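Local coordinates for protein kunitz-type serine protease inhibitor homolog calcicludine (Dendroaspis angusticeps, PDB 5YV7) that probably blocks L-type calcium channels, as a mamba-venom toxin built on the Kunitz-type protease inhibitor fold, at residues I50-C53 against R54-L58. Residues are numbered along the deposited sequence; the frame is centred on the assembly and turned at random.
Sequences IGEC and RKKCL
Cys-53 and Cys-57, one helical turn apart, form the tightly packed stripe of the short C-terminal helix, their SG atoms 4.3 Å from each other. Their disulfides go to Cys-32 and Cys-7 respectively, tying successive turns to different parts of the chain. Small and able to cross-link, cysteine suits this buried face. Backbone i to i+4 bonds join the turns (Cys-57 N to Cys-53 O, 2.8 Å), and the helix widens into a pi-type turn at 54-58.

The flanks are looser and carry long side chains. Lys-56 runs alongside Glu-52, and its NZ makes a salt bridge of 2.8 Å to Glu-52 OE1, which accepts on its anti lone pair, away from OE2. Glu-52, with CG anti to the backbone N (chi1 -177°), extends to carry OE1 there; Lys-56 has CG beside its own backbone N (chi1 -67°) and bends at chi3. Glu-52 OE2 adds a weak hydrogen bond to Gln-48 N. On another flank, Ile-50 CD1 lies over the centre of one face of the Arg-54 guanidinium, 3.5 Å from CZ, an apolar cover for a flat cation. Gly-51 and Lys-55 occupy the solvent side, where a long charged lysine is at home and Gly-51, lacking a side chain, offers its carbonyl to Lys-55 N.

As in other Kunitz domains, the helix packs on the antiparallel hairpin: Phe-25 of strand 20-26 touches both cysteines, while Ile-50 and Arg-54 reach Cys-32 of strand 31-37.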
# COMPACT_ATOMS: atom_id res chain seq x y z
N ILE A 50 5.49 -4.19 -5.96
CA ILE A 50 5.34 -2.85 -6.50
C ILE A 50 4.54 -2.87 -7.80
O ILE A 50 3.79 -1.92 -8.09
CB ILE A 50 6.72 -2.18 -6.68
CG1 ILE A 50 6.54 -0.67 -6.79
CG2 ILE A 50 7.44 -2.76 -7.89
CD1 ILE A 50 7.83 0.12 -6.89
N GLY A 51 4.64 -3.94 -8.58
CA GLY A 51 3.86 -4.03 -9.80
C GLY A 51 2.36 -4.05 -9.55
O GLY A 51 1.60 -3.35 -10.22
N GLU A 52 1.93 -4.85 -8.58
CA GLU A 52 0.51 -4.87 -8.24
C GLU A 52 0.05 -3.51 -7.76
O GLU A 52 -1.06 -3.07 -8.11
CB GLU A 52 0.24 -5.94 -7.17
CG GLU A 52 -1.22 -6.09 -6.80
CD GLU A 52 -1.44 -6.68 -5.41
OE1 GLU A 52 -2.58 -6.56 -4.90
OE2 GLU A 52 -0.50 -7.28 -4.82
N CYS A 53 0.89 -2.80 -7.00
CA CYS A 53 0.54 -1.44 -6.58
C CYS A 53 0.40 -0.51 -7.79
O CYS A 53 -0.57 0.26 -7.88
CB CYS A 53 1.60 -0.91 -5.61
SG CYS A 53 1.33 0.81 -5.09
N ARG A 54 1.34 -0.57 -8.73
CA ARG A 54 1.26 0.31 -9.89
C ARG A 54 0.07 -0.04 -10.77
O ARG A 54 -0.57 0.86 -11.34
CB ARG A 54 2.55 0.23 -10.70
CG ARG A 54 3.68 0.98 -10.05
CD ARG A 54 5.00 0.47 -10.51
NE ARG A 54 6.06 1.40 -10.16
CZ ARG A 54 7.35 1.11 -10.25
NH1 ARG A 54 7.75 -0.09 -10.66
NH2 ARG A 54 8.25 2.02 -9.92
N LYS A 55 -0.25 -1.32 -10.87
CA LYS A 55 -1.40 -1.72 -11.68
C LYS A 55 -2.68 -1.14 -11.11
O LYS A 55 -3.47 -0.53 -11.84
CB LYS A 55 -1.47 -3.25 -11.76
CG LYS A 55 -2.70 -3.77 -12.50
CD LYS A 55 -2.49 -5.20 -12.97
CE LYS A 55 -3.62 -6.11 -12.53
NZ LYS A 55 -3.89 -7.19 -13.52
N LYS A 56 -2.89 -1.29 -9.80
CA LYS A 56 -4.16 -0.90 -9.21
C LYS A 56 -4.24 0.60 -8.97
O LYS A 56 -5.27 1.21 -9.22
CB LYS A 56 -4.38 -1.67 -7.90
CG LYS A 56 -4.57 -3.17 -8.11
CD LYS A 56 -5.27 -3.82 -6.93
CE LYS A 56 -4.83 -5.28 -6.75
NZ LYS A 56 -5.25 -5.82 -5.42
N CYS A 57 -3.16 1.22 -8.49
CA CYS A 57 -3.22 2.61 -8.07
C CYS A 57 -2.89 3.59 -9.19
O CYS A 57 -3.38 4.72 -9.18
CB CYS A 57 -2.28 2.85 -6.89
SG CYS A 57 -2.77 1.88 -5.44
N LEU A 58 -2.04 3.19 -10.15
CA LEU A 58 -1.75 4.05 -11.28
C LEU A 58 -2.49 3.64 -12.55
O LEU A 58 -2.60 4.45 -13.47
CB LEU A 58 -0.24 4.08 -11.55
CG LEU A 58 0.58 4.78 -10.46
CD1 LEU A 58 2.08 4.64 -10.71
CD2 LEU A 58 0.20 6.23 -10.36